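Local coordinates for protein endo-1,4-beta-xylanase C (Paenibacillus barcinonensis, PDB 4XUR) that hydrolyses internal beta-1,4 bonds of xylan and is represented by its second CBM22 domain, a xylan-binding module with bound xylo-oligosaccharide and calcium, at residues L70-T75 against P133-G138; V76-W81 against V169-T174; Y84-A89 against T161-V166; A89-N94 against E147-Q152. All coordinates share one frame; numbering follows the deposited sequence.

Interaction 1. Residues L70-T75 against P133-G138; sequences LQKGST and PAESTG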
loop_
_atom_site.group_PDB
_atom_site.type_symbol
_atom_site.label_atom_id
_atom_site.label_comp_id
_atom_site.label_asym_id
_atom_site.label_seq_id
_atom_site.Cartn_x
_atom_site.Cartn_y
_atom_site.Cartn_z
ATOM N N LEU A 70 -2.706 -13.150 -9.492
ATOM C CA LEU A 70 -2.997 -14.188 -8.483
ATOM C C LEU A 70 -4.078 -15.169 -8.940
ATOM O O LEU A 70 -4.875 -14.877 -9.820
ATOM C CB LEU A 70 -3.421 -13.534 -7.168
ATOM C CG LEU A 70 -2.549 -12.344 -6.649
ATOM C CD1 LEU A 70 -3.105 -11.773 -5.349
ATOM C CD2 LEU A 70 -1.128 -12.799 -6.495
ATOM N N GLN A 71 -4.085 -16.308 -8.297
ATOM C CA GLN A 71 -5.148 -17.297 -8.483
ATOM C C GLN A 71 -6.194 -17.082 -7.404
ATOM O O GLN A 71 -5.831 -17.027 -6.239
ATOM C CB GLN A 71 -4.664 -18.737 -8.404
ATOM C CG GLN A 71 -5.829 -19.683 -8.792
ATOM C CD GLN A 71 -5.612 -21.179 -8.553
ATOM O OE1 GLN A 71 -6.536 -22.002 -8.898
ATOM N NE2 GLN A 71 -4.496 -21.570 -8.020
ATOM N N LYS A 72 -7.420 -16.875 -7.827
ATOM C CA LYS A 72 -8.545 -16.821 -6.874
ATOM C C LYS A 72 -8.629 -18.138 -6.077
ATOM O O LYS A 72 -8.396 -19.232 -6.613
ATOM C CB LYS A 72 -9.879 -16.529 -7.625
ATOM C CG LYS A 72 -9.974 -15.127 -8.271
ATOM C CD LYS A 72 -11.136 -15.050 -9.295
ATOM C CE LYS A 72 -11.092 -13.745 -10.061
ATOM N NZ LYS A 72 -12.053 -13.620 -11.190
ATOM N N GLY A 73 -8.897 -18.030 -4.777
ATOM C CA GLY A 73 -9.015 -19.162 -3.899
ATOM C C GLY A 73 -7.701 -19.618 -3.300
ATOM O O GLY A 73 -7.661 -20.676 -2.676
ATOM N N SER A 74 -6.608 -18.887 -3.543
ATOM C CA SER A 74 -5.291 -19.237 -3.034
ATOM C C SER A 74 -4.938 -18.394 -1.845
ATOM O O SER A 74 -5.585 -17.394 -1.575
ATOM C CB SER A 74 -4.240 -19.073 -4.162
ATOM O OG SER A 74 -4.019 -17.690 -4.436
ATOM N N THR A 75 -3.836 -18.774 -1.155
ATOM C CA THR A 75 -3.236 -17.946 -0.117
ATOM C C THR A 75 -1.827 -17.512 -0.652
ATOM O O THR A 75 -1.077 -18.322 -1.254
ATOM C CB THR A 75 -3.075 -18.751 1.174
ATOM O OG1 THR A 75 -4.372 -19.170 1.596
ATOM C CG2 THR A 75 -2.416 -17.945 2.267
ATOM N N PRO A 133 -10.006 -14.225 -2.366
ATOM C CA PRO A 133 -11.348 -14.895 -2.411
ATOM C C PRO A 133 -11.577 -15.727 -3.680
ATOM O O PRO A 133 -10.986 -15.402 -4.740
ATOM C CB PRO A 133 -12.310 -13.749 -2.339
ATOM C CG PRO A 133 -11.563 -12.622 -1.686
ATOM C CD PRO A 133 -10.155 -12.797 -2.191
ATOM N N ALA A 134 -12.446 -16.750 -3.571
ATOM C CA ALA A 134 -12.662 -17.720 -4.682
ATOM C C ALA A 134 -13.525 -17.073 -5.788
ATOM O O ALA A 134 -14.189 -16.061 -5.586
ATOM C CB ALA A 134 -13.275 -18.987 -4.168
ATOM N N GLU A 135 -13.484 -17.688 -6.983
ATOM C CA GLU A 135 -14.232 -17.198 -8.148
ATOM C C GLU A 135 -15.688 -16.972 -7.856
ATOM O O GLU A 135 -16.272 -15.957 -8.242
ATOM C CB GLU A 135 -14.005 -18.225 -9.298
ATOM C CG GLU A 135 -14.875 -17.978 -10.532
ATOM C CD GLU A 135 -14.638 -16.681 -11.214
ATOM O OE1 GLU A 135 -15.670 -16.058 -11.569
ATOM O OE2 GLU A 135 -13.459 -16.286 -11.378
ATOM N N SER A 136 -16.265 -17.957 -7.172
ATOM C CA SER A 136 -17.694 -17.957 -6.895
ATOM C C SER A 136 -18.105 -16.774 -6.024
ATOM O O SER A 136 -19.324 -16.564 -5.844
ATOM C CB SER A 136 -18.136 -19.321 -6.331
ATOM O OG SER A 136 -17.260 -19.781 -5.315
ATOM N N THR A 137 -17.153 -16.035 -5.429
ATOM C CA THR A 137 -17.527 -14.813 -4.702
ATOM C C THR A 137 -17.900 -13.671 -5.642
ATOM O O THR A 137 -18.529 -12.700 -5.222
ATOM C CB THR A 137 -16.466 -14.230 -3.759
ATOM O OG1 THR A 137 -15.335 -13.771 -4.537
ATOM C CG2 THR A 137 -16.062 -15.224 -2.647
ATOM N N GLY A 138 -17.515 -13.765 -6.908
ATOM C CA GLY A 138 -17.678 -12.662 -7.851
ATOM C C GLY A 138 -16.606 -11.569 -7.721
ATOM O O GLY A 138 -16.698 -10.504 -8.368
HETATM O O HOH W 1 -14.646 -13.741 -9.714
#
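Two surface loops meet here at one end of the CBM22 beta-sandwich: a type II beta turn from Gln71 to Ser74, and the 133-138 loop with its short 3-10 segment at 135-137. A salt bridge carries the contact, from Lys72 NZ to Glu135 OE2 at 3.0 Å. The ammonium meets OE2 on its syn side, 26° out of the carboxylate plane. The lysine chain is extended beyond CG, and Lys72 CD also rests 3.4 Å from Glu135 OE2. The Glu135 chain bends at chi2 (62°), which places CD, and OE2 meets the ammonium. One water ties the two residues again: it accepts from Lys72 NZ and donates to Glu135 O. Nearer the turn, Lys72 CB lies 3.3 Å from Pro133 O. Gly73 N gives Pro133 O a weak bond of 3.4 Å. Each loop is also held from within. Ser74 OG donates to Gln71 O at 2.6 Å, across the turn. Ala134 O takes two bonds, from Thr137 N and from Thr137 OG1. Backbone bonds of Gly73 and Ser74 to Val132 hold the turn beside the contact. The positive phi of Gly73 (87°) suits the third position of a type II turn, here in a loop leading into a sandwich strand.

Interaction 2. Residues V76-W81 against V169-T174; sequences VHISFW and VQITAT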
loop_
_atom_site.group_PDB
_atom_site.type_symbol
_atom_site.label_atom_id
_atom_site.label_comp_id
_atom_site.label_asym_id
_atom_site.label_seq_id
_atom_site.Cartn_x
_atom_site.Cartn_y
_atom_site.Cartn_z
ATOM N N VAL A 76 -1.521 -16.245 -0.516
ATOM C CA VAL A 76 -0.301 -15.677 -0.974
ATOM C C VAL A 76 0.348 -14.870 0.167
ATOM O O VAL A 76 -0.297 -14.552 1.128
ATOM C CB VAL A 76 -0.483 -14.862 -2.274
ATOM C CG1 VAL A 76 -1.008 -15.726 -3.387
ATOM C CG2 VAL A 76 -1.430 -13.672 -2.088
ATOM N N HIS A 77 1.655 -14.593 0.044
ATOM C CA HIS A 77 2.352 -13.777 1.033
ATOM C C HIS A 77 2.688 -12.425 0.433
ATOM O O HIS A 77 3.288 -12.380 -0.632
ATOM C CB HIS A 77 3.631 -14.471 1.512
ATOM C CG HIS A 77 4.203 -13.859 2.754
ATOM N ND1 HIS A 77 3.596 -13.964 3.973
ATOM C CD2 HIS A 77 5.347 -13.150 2.955
ATOM C CE1 HIS A 77 4.327 -13.336 4.893
ATOM N NE2 HIS A 77 5.390 -12.838 4.297
ATOM N N ILE A 78 2.236 -11.357 1.089
ATOM C CA ILE A 78 2.549 -9.997 0.643
ATOM C C ILE A 78 3.475 -9.319 1.622
ATOM O O ILE A 78 3.255 -9.331 2.857
ATOM C CB ILE A 78 1.303 -9.122 0.460
ATOM C CG1 ILE A 78 0.344 -9.781 -0.489
ATOM C CG2 ILE A 78 1.710 -7.741 -0.026
ATOM C CD1 ILE A 78 -0.741 -8.847 -1.061
ATOM N N SER A 79 4.450 -8.657 1.068
ATOM C CA SER A 79 5.366 -7.781 1.863
ATOM C C SER A 79 5.756 -6.519 1.146
ATOM O O SER A 79 5.656 -6.397 -0.066
ATOM C CB SER A 79 6.621 -8.553 2.200
ATOM O OG SER A 79 7.351 -8.907 1.003
ATOM N N PHE A 80 6.193 -5.523 1.951
ATOM C CA PHE A 80 6.767 -4.276 1.422
ATOM C C PHE A 80 7.499 -3.544 2.517
ATOM O O PHE A 80 7.275 -3.812 3.661
ATOM C CB PHE A 80 5.724 -3.360 0.759
ATOM C CG PHE A 80 4.727 -2.704 1.680
ATOM C CD1 PHE A 80 3.490 -3.311 1.949
ATOM C CD2 PHE A 80 4.947 -1.406 2.186
ATOM C CE1 PHE A 80 2.518 -2.655 2.715
ATOM C CE2 PHE A 80 4.003 -0.769 2.967
ATOM C CZ PHE A 80 2.788 -1.394 3.221
ATOM N N TRP A 81 8.363 -2.604 2.106
ATOM C CA TRP A 81 9.125 -1.743 3.037
ATOM C C TRP A 81 8.618 -0.373 2.971
ATOM O O TRP A 81 8.278 0.124 1.884
ATOM C CB TRP A 81 10.592 -1.778 2.680
ATOM C CG TRP A 81 11.220 -3.149 2.904
ATOM C CD1 TRP A 81 11.142 -4.216 2.080
ATOM C CD2 TRP A 81 12.059 -3.545 3.993
ATOM N NE1 TRP A 81 11.792 -5.287 2.608
ATOM C CE2 TRP A 81 12.356 -4.915 3.797
ATOM C CE3 TRP A 81 12.476 -2.926 5.156
ATOM C CZ2 TRP A 81 13.171 -5.627 4.680
ATOM C CZ3 TRP A 81 13.281 -3.647 6.033
ATOM C CH2 TRP A 81 13.579 -4.980 5.808
ATOM N N VAL A 169 8.165 -4.093 -2.881
ATOM C CA VAL A 169 6.863 -4.745 -2.722
ATOM C C VAL A 169 6.970 -6.090 -3.430
ATOM O O VAL A 169 7.439 -6.163 -4.582
ATOM C CB VAL A 169 5.738 -3.950 -3.395
ATOM C CG1 VAL A 169 4.431 -4.670 -3.165
ATOM C CG2 VAL A 169 5.645 -2.540 -2.829
ATOM N N GLN A 170 6.587 -7.149 -2.736
ATOM C CA GLN A 170 6.674 -8.472 -3.277
ATOM C C GLN A 170 5.472 -9.285 -2.866
ATOM O O GLN A 170 5.008 -9.199 -1.734
ATOM C CB GLN A 170 7.968 -9.116 -2.803
ATOM C CG GLN A 170 8.283 -10.457 -3.446
ATOM C CD GLN A 170 9.731 -10.907 -3.157
ATOM O OE1 GLN A 170 10.661 -10.305 -3.639
ATOM N NE2 GLN A 170 9.896 -11.971 -2.358
ATOM N N ILE A 171 4.956 -10.112 -3.804
ATOM C CA ILE A 171 3.973 -11.113 -3.451
ATOM C C ILE A 171 4.494 -12.518 -3.870
ATOM O O ILE A 171 5.033 -12.657 -4.932
ATOM C CB ILE A 171 2.637 -10.905 -4.189
ATOM C CG1 ILE A 171 2.086 -9.486 -3.887
ATOM C CG2 ILE A 171 1.647 -11.951 -3.789
ATOM C CD1 ILE A 171 0.783 -9.075 -4.581
ATOM N N THR A 172 4.337 -13.511 -3.035
ATOM C CA THR A 172 4.881 -14.788 -3.305
ATOM C C THR A 172 3.883 -15.873 -2.999
ATOM O O THR A 172 3.016 -15.718 -2.205
ATOM C CB THR A 172 6.208 -14.988 -2.535
ATOM O OG1 THR A 172 5.982 -14.714 -1.167
ATOM C CG2 THR A 172 7.307 -14.022 -3.051
ATOM N N ALA A 173 4.041 -16.983 -3.723
ATOM C CA ALA A 173 3.270 -18.196 -3.494
ATOM C C ALA A 173 3.594 -18.887 -2.197
ATOM O O ALA A 173 4.699 -18.719 -1.663
ATOM C CB ALA A 173 3.575 -19.172 -4.658
ATOM N N THR A 174 2.640 -19.657 -1.701
ATOM C CA THR A 174 2.730 -20.376 -0.433
ATOM C C THR A 174 2.342 -21.852 -0.629
ATOM O O THR A 174 1.837 -22.214 -1.743
ATOM C CB THR A 174 1.758 -19.849 0.647
ATOM O OG1 THR A 174 0.397 -20.122 0.264
ATOM C CG2 THR A 174 1.950 -18.360 0.866
#
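His77 O is gripped by two groups of the neighbouring strand. Thr172 N donates to His77 O at 2.9 Å. The CA-H of Ile171 makes a C-H...O contact with the same oxygen, Ile171 CA to His77 O being 3.2 Å. His77 N returns a nearly straight bond to Thr172 O, with an N-H...O angle of 176°. Ser79 and Gln170 form the next hydrogen-bonded pair, N to O in both directions. Strands 76-81 and 169-173 therefore run antiparallel, their axes 4.6 Å apart at closest approach.

On one side of the sheet, Ile78 and Ile171 form the non-hydrogen-bonded pair between these two. Their side chains lie side by side and point the same way. Ile78 CG1 meets Ile171 CG1 at 3.8 Å, and the two CD1 methyls touch as well. Both residues hold CG1 anti to the carbonyl carbon (chi1 -56° and -57°), and these matching torsions set the two CG1 atoms side by side. Val76 CB lies 3.9 Å from Ile171 CG2. Further along, Phe80 CB packs on Val169 CG2. Met144 of strand 139-147 touches Ile78, Phe80 and Val169, so this side faces the sandwich interior.

His77, Ser79, Gln170 and Thr172 occupy the other side. Thr172 OG1 lies 3.6 Å from His77 CB. The imidazole bonds to Asp129 through ND1 and to Glu127 through NE2, which probably favours a protonated ring. The chemistry is thus divided: backbone bonds fix the register, an aliphatic side closes on the core, and a polar side carries a histidine between two acids.

Interaction 3. Residues Y84-A89 against T161-V166; sequences YDEGPA and TIPFYV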
loop_
_atom_site.group_PDB
_atom_site.type_symbol
_atom_site.label_atom_id
_atom_site.label_comp_id
_atom_site.label_asym_id
_atom_site.label_seq_id
_atom_site.Cartn_x
_atom_site.Cartn_y
_atom_site.Cartn_z
ATOM N N TYR A 84 9.189 6.966 6.581
ATOM C CA TYR A 84 8.794 8.373 6.595
ATOM C C TYR A 84 9.963 9.181 7.234
ATOM O O TYR A 84 10.639 8.686 8.051
ATOM C CB TYR A 84 7.466 8.554 7.346
ATOM C CG TYR A 84 7.523 8.560 8.872
ATOM C CD1 TYR A 84 7.627 7.360 9.599
ATOM C CD2 TYR A 84 7.534 9.756 9.569
ATOM C CE1 TYR A 84 7.636 7.349 10.980
ATOM C CE2 TYR A 84 7.565 9.755 10.973
ATOM C CZ TYR A 84 7.692 8.600 11.663
ATOM O OH TYR A 84 7.735 8.616 13.044
ATOM N N ASP A 85 10.136 10.413 6.771
ATOM C CA ASP A 85 11.226 11.265 7.313
ATOM C C ASP A 85 10.803 12.738 7.630
ATOM O O ASP A 85 11.625 13.631 7.520
ATOM C CB ASP A 85 12.469 11.191 6.393
ATOM C CG ASP A 85 12.245 11.720 4.987
ATOM O OD1 ASP A 85 11.315 12.557 4.762
ATOM O OD2 ASP A 85 13.018 11.321 4.070
ATOM N N GLU A 86 9.565 12.927 8.079
ATOM C CA GLU A 86 9.137 14.179 8.713
ATOM C C GLU A 86 7.994 13.987 9.695
ATOM O O GLU A 86 7.196 13.075 9.575
ATOM C CB GLU A 86 8.844 15.251 7.652
ATOM C CG GLU A 86 7.606 15.049 6.836
ATOM C CD GLU A 86 7.360 16.169 5.850
ATOM O OE1 GLU A 86 8.232 16.421 4.980
ATOM O OE2 GLU A 86 6.277 16.776 5.935
ATOM N N GLY A 87 7.896 14.855 10.687
ATOM C CA GLY A 87 6.781 14.818 11.617
ATOM C C GLY A 87 7.094 14.099 12.942
ATOM O O GLY A 87 8.159 14.325 13.521
ATOM N N PRO A 88 6.203 13.198 13.402
ATOM C CA PRO A 88 6.353 12.635 14.717
ATOM C C PRO A 88 7.549 11.712 14.799
ATOM O O PRO A 88 8.195 11.417 13.777
ATOM C CB PRO A 88 5.068 11.821 14.915
ATOM C CG PRO A 88 4.659 11.444 13.500
ATOM C CD PRO A 88 5.033 12.658 12.686
ATOM N N ALA A 89 7.835 11.278 16.009
ATOM C CA ALA A 89 8.996 10.412 16.316
ATOM C C ALA A 89 8.733 8.954 15.911
ATOM O O ALA A 89 9.636 8.260 15.491
ATOM C CB ALA A 89 9.264 10.490 17.840
ATOM N N THR A 161 -1.234 12.482 8.372
ATOM C CA THR A 161 -1.199 12.686 6.923
ATOM C C THR A 161 0.189 12.972 6.391
ATOM O O THR A 161 0.347 13.604 5.345
ATOM C CB THR A 161 -2.237 13.747 6.449
ATOM O OG1 THR A 161 -1.990 14.968 7.132
ATOM C CG2 THR A 161 -3.664 13.277 6.654
ATOM N N ILE A 162 1.206 12.588 7.156
ATOM C CA ILE A 162 2.538 12.777 6.726
ATOM C C ILE A 162 2.850 12.019 5.430
ATOM O O ILE A 162 2.280 10.940 5.175
ATOM C CB ILE A 162 3.598 12.343 7.795
ATOM C CG1 ILE A 162 3.341 10.909 8.243
ATOM C CG2 ILE A 162 3.605 13.313 8.951
ATOM C CD1 ILE A 162 4.615 10.131 8.357
ATOM N N PRO A 163 3.746 12.577 4.571
ATOM C CA PRO A 163 4.183 11.835 3.393
ATOM C C PRO A 163 5.023 10.630 3.777
ATOM O O PRO A 163 5.614 10.602 4.871
ATOM C CB PRO A 163 5.050 12.846 2.631
ATOM C CG PRO A 163 5.616 13.720 3.722
ATOM C CD PRO A 163 4.529 13.830 4.774
ATOM N N PHE A 164 5.081 9.607 2.921
ATOM C CA PHE A 164 5.876 8.431 3.197
ATOM C C PHE A 164 6.232 7.670 1.901
ATOM O O PHE A 164 5.655 7.899 0.869
ATOM C CB PHE A 164 5.207 7.482 4.209
ATOM C CG PHE A 164 3.917 6.845 3.730
ATOM C CD1 PHE A 164 3.950 5.727 2.960
ATOM C CD2 PHE A 164 2.707 7.394 4.079
ATOM C CE1 PHE A 164 2.758 5.156 2.525
ATOM C CE2 PHE A 164 1.514 6.806 3.684
ATOM C CZ PHE A 164 1.576 5.680 2.888
ATOM N N TYR A 165 7.236 6.830 2.038
ATOM C CA TYR A 165 7.850 6.058 0.952
ATOM C C TYR A 165 7.511 4.603 1.104
ATOM O O TYR A 165 7.441 4.108 2.215
ATOM C CB TYR A 165 9.396 6.182 0.993
ATOM C CG TYR A 165 9.869 7.642 0.955
ATOM C CD1 TYR A 165 9.914 8.401 2.138
ATOM C CD2 TYR A 165 10.166 8.246 -0.260
ATOM C CE1 TYR A 165 10.337 9.762 2.099
ATOM C CE2 TYR A 165 10.560 9.587 -0.330
ATOM C CZ TYR A 165 10.664 10.319 0.878
ATOM O OH TYR A 165 11.046 11.641 0.826
ATOM N N VAL A 166 7.295 3.917 -0.023
ATOM C CA VAL A 166 7.314 2.451 -0.032
ATOM C C VAL A 166 8.277 1.910 -1.097
ATOM O O VAL A 166 8.557 2.616 -2.064
ATOM C CB VAL A 166 5.923 1.784 -0.301
ATOM C CG1 VAL A 166 4.912 2.204 0.770
ATOM C CG2 VAL A 166 5.391 2.108 -1.674
#
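This is a van der Waals contact of apolar groups and side-chain carboxylates in the CBM22 beta-sandwich. It lies where the loop crosses from strand 75-83 of one sheet to strand 90-101 of the other, against the start of strand 164-173 and the residues leading into it. No hydrogen bond joins the segments. Ile162 points toward the loop and packs against it. Ile162 CG2 reaches Glu86 O at 3.7 Å and Pro88 CD at 4.1 Å. Glu86 O is buried here without a polar partner in the model. The Glu86 side chain is extended beyond CG and crosses Pro163 at about a right angle. Glu86 OE2 lies 3.6 Å from Pro163 CD, and Glu86 CD 3.7 Å from Pro163 CG. Asp85 holds its carboxylate against Tyr165, OD2 to CE1 at 3.7 Å, with the two planes 66° apart. The phenol oxygen of Tyr165 is bonded to Lys51. Backbone bonds of Phe164 to Thr52 and of Tyr165 to Met83 tie this strand to its two neighbours. Tyr84 CB meets Phe164 CB at 4.0 Å. Beyond them the Tyr84 ring closes the loop on itself: Tyr84 OH donates to Pro88 O at 2.9 Å, standing above the carbonyl plane with a C=O...O angle of 111°.

Interaction 4. Residues A89-N94 against E147-Q152; sequences ATQVIN and ETPWKQ. With XYP (beta-D-xylopyranose), chain D; XYP (beta-D-xylopyranose), chain B.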
loop_
_atom_site.group_PDB
_atom_site.type_symbol
_atom_site.label_atom_id
_atom_site.label_comp_id
_atom_site.label_asym_id
_atom_site.label_seq_id
_atom_site.Cartn_x
_atom_site.Cartn_y
_atom_site.Cartn_z
ATOM N N ALA A 89 7.835 11.278 16.009
ATOM C CA ALA A 89 8.996 10.412 16.316
ATOM C C ALA A 89 8.733 8.954 15.911
ATOM O O ALA A 89 9.636 8.260 15.491
ATOM C CB ALA A 89 9.264 10.490 17.840
ATOM N N THR A 90 7.482 8.528 16.063
ATOM C CA THR A 90 7.010 7.235 15.560
ATOM C C THR A 90 5.647 7.390 14.869
ATOM O O THR A 90 4.862 8.308 15.183
ATOM C CB THR A 90 6.855 6.182 16.685
ATOM O OG1 THR A 90 5.710 6.478 17.504
ATOM C CG2 THR A 90 8.103 6.115 17.495
ATOM N N GLN A 91 5.324 6.440 13.948
ATOM C CA GLN A 91 4.003 6.442 13.354
ATOM C C GLN A 91 3.694 4.983 12.827
ATOM O O GLN A 91 4.569 4.350 12.299
ATOM C CB GLN A 91 3.960 7.467 12.215
ATOM C CG GLN A 91 2.684 7.489 11.356
ATOM C CD GLN A 91 1.453 7.868 12.142
ATOM O OE1 GLN A 91 1.419 8.946 12.740
ATOM N NE2 GLN A 91 0.423 7.006 12.136
ATOM N N VAL A 92 2.444 4.582 12.978
ATOM C CA VAL A 92 1.966 3.290 12.461
ATOM C C VAL A 92 1.708 3.442 10.967
ATOM O O VAL A 92 1.104 4.433 10.534
ATOM C CB VAL A 92 0.627 2.890 13.150
ATOM C CG1 VAL A 92 0.051 1.674 12.487
ATOM C CG2 VAL A 92 0.900 2.719 14.666
ATOM N N ILE A 93 2.104 2.448 10.191
ATOM C CA ILE A 93 1.652 2.377 8.770
ATOM C C ILE A 93 0.973 1.017 8.590
ATOM O O ILE A 93 1.433 0.037 9.109
ATOM C CB ILE A 93 2.827 2.535 7.792
ATOM C CG1 ILE A 93 3.310 3.979 7.771
ATOM C CG2 ILE A 93 2.406 2.206 6.369
ATOM C CD1 ILE A 93 2.399 4.963 7.047
ATOM N N ASN A 94 -0.106 1.003 7.831
ATOM C CA ASN A 94 -0.892 -0.214 7.664
ATOM C C ASN A 94 -0.731 -0.675 6.235
ATOM O O ASN A 94 -0.639 0.140 5.295
ATOM C CB ASN A 94 -2.395 0.105 7.920
ATOM C CG ASN A 94 -2.707 0.352 9.399
ATOM O OD1 ASN A 94 -1.841 0.194 10.272
ATOM N ND2 ASN A 94 -3.936 0.764 9.685
ATOM N N GLU A 147 -1.379 2.856 4.036
ATOM C CA GLU A 147 -2.082 3.998 4.622
ATOM C C GLU A 147 -1.698 4.132 6.092
ATOM O O GLU A 147 -0.972 3.342 6.628
ATOM C CB GLU A 147 -3.573 3.809 4.521
ATOM C CG GLU A 147 -4.117 2.613 5.312
ATOM C CD GLU A 147 -5.600 2.459 5.170
ATOM O OE1 GLU A 147 -6.332 3.456 4.849
ATOM O OE2 GLU A 147 -6.070 1.323 5.395
ATOM N N THR A 148 -2.202 5.187 6.732
ATOM C CA THR A 148 -2.125 5.307 8.214
ATOM C C THR A 148 -3.474 4.885 8.850
ATOM O O THR A 148 -4.500 4.740 8.191
ATOM C CB THR A 148 -1.716 6.732 8.641
ATOM O OG1 THR A 148 -2.460 7.716 7.924
ATOM C CG2 THR A 148 -0.308 6.927 8.326
ATOM N N PRO A 149 -3.437 4.653 10.157
ATOM C CA PRO A 149 -4.707 4.115 10.764
ATOM C C PRO A 149 -5.922 5.002 10.569
ATOM O O PRO A 149 -5.863 6.192 10.669
ATOM C CB PRO A 149 -4.319 4.008 12.248
ATOM C CG PRO A 149 -2.861 3.738 12.246
ATOM C CD PRO A 149 -2.332 4.593 11.097
ATOM N N TRP A 150 -7.059 4.362 10.279
ATOM C CA TRP A 150 -8.296 4.989 9.908
ATOM C C TRP A 150 -9.052 5.774 11.006
ATOM O O TRP A 150 -8.974 5.370 12.137
ATOM C CB TRP A 150 -9.168 3.772 9.535
ATOM C CG TRP A 150 -10.533 4.018 9.550
ATOM C CD1 TRP A 150 -11.484 3.549 10.472
ATOM C CD2 TRP A 150 -11.207 4.806 8.615
ATOM N NE1 TRP A 150 -12.727 4.044 10.120
ATOM C CE2 TRP A 150 -12.579 4.821 8.982
ATOM C CE3 TRP A 150 -10.792 5.550 7.523
ATOM C CZ2 TRP A 150 -13.520 5.518 8.254
ATOM C CZ3 TRP A 150 -11.694 6.224 6.830
ATOM C CH2 TRP A 150 -13.063 6.213 7.169
ATOM N N LYS A 151 -9.752 6.888 10.753
ATOM C CA LYS A 151 -9.280 8.130 10.089
ATOM C C LYS A 151 -9.428 9.388 11.049
ATOM O O LYS A 151 -8.437 9.787 11.660
ATOM C CB LYS A 151 -9.940 8.394 8.752
ATOM C CG LYS A 151 -9.507 9.735 8.159
ATOM C CD LYS A 151 -10.289 10.168 6.941
ATOM C CE LYS A 151 -11.689 9.539 6.877
ATOM N NZ LYS A 151 -12.724 10.380 6.183
ATOM N N GLN A 152 -10.562 10.083 11.238
ATOM C CA GLN A 152 -11.827 10.148 10.553
ATOM C C GLN A 152 -11.808 11.619 10.109
ATOM O O GLN A 152 -11.376 12.452 10.914
ATOM C CB GLN A 152 -12.950 9.951 11.589
ATOM C CG GLN A 152 -12.909 8.670 12.453
ATOM C CD GLN A 152 -13.115 8.981 13.955
ATOM O OE1 GLN A 152 -12.375 9.791 14.542
ATOM N NE2 GLN A 152 -14.099 8.333 14.575
HETATM C C1 XYP D . -11.113 3.111 4.140
HETATM C C2 XYP D . -9.816 2.903 4.922
HETATM C C3 XYP D . -9.723 1.502 5.516
HETATM C C4 XYP D . -11.030 1.174 6.275
HETATM C C5 XYP D . -12.264 1.475 5.419
HETATM O O2 XYP D . -8.709 3.062 4.045
HETATM O O3 XYP D . -8.639 1.401 6.405
HETATM O O4 XYP D . -10.986 -0.237 6.592
HETATM O O5 XYP D . -12.257 2.828 5.016
HETATM C C1 XYP B . -12.452 6.102 0.162
HETATM C C2 XYP B . -13.410 6.214 1.308
HETATM C C3 XYP B . -12.758 5.931 2.628
HETATM C C4 XYP B . -11.998 4.591 2.544
HETATM C C5 XYP B . -11.088 4.557 1.326
HETATM O O2 XYP B . -13.980 7.571 1.320
HETATM O O3 XYP B . -13.722 5.832 3.669
HETATM O O4 XYP B . -11.223 4.444 3.695
HETATM O O5 XYP B . -11.843 4.775 0.147
#
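Pro149 lays its ring against Val92 and Asn94, crossing Val92 obliquely and Asn94 at about a right angle. Pro149 CG touches Val92 CG1 at 3.6 Å. Pro149 CA lies 3.6 Å from Asn94 ND2, while Asn94 OD1 is bonded to Ser115. Thr148 turns CG2 onto Ile93 CD1 at 3.6 Å. The hydroxyl of Thr148 bonds to Asp160 O and Arg55. Two backbone bonds join Asn94 and Glu147 as an antiparallel hydrogen-bonded pair. The shorter and straighter, Asn94 N to Glu147 O, is 2.8 Å long with an N-H...O angle of 176°.

From this pair Glu147 reaches out to the sugar, its chain extended beyond CG (chi2 -179°). In the chain D xylose, O2 donates to Glu147 OE1 at 2.5 Å and O3 to Glu147 OE2 at 2.8 Å. Ser96 is a second partner of OE2. O5 of this xylose lies over one face of Trp150, toward its rim, and Lys151 CB over the opposite face, also toward the rim. Trp150 CH2 reaches O3 of the chain B xylose at 3.6 Å. The glycan is thus held by hydrogen bonds and by van der Waals contact with an indole face: the carboxylate, set on a strand pair, grips two neighbouring hydroxyls.

Overall arrangement
All four contacts lie in one CBM22 beta-sandwich. Interaction 4 belongs to the glycan pocket, which Arg31, Tyr59, Tyr110 and Tyr145 complete. Interaction 3 is its neighbour, with centres 10 Å apart; they share Ala89, and Phe164 CD2 meets Ile93 CD1 at 3.8 Å. Interactions 2 and 3 both use strand 164-173 and touch where Phe80 CE2 packs on Val166 CG1. Asp167 of that strand belongs to the calcium site; the ion is about 9 Å from the side chains of Val169 and Tyr165. Interaction 1 sits at the far end, its centre 34 Å from that of interaction 3. It joins interaction 2 through Thr75 O and Thr174 OG1, a probable hydrogen bond of 2.8 Å.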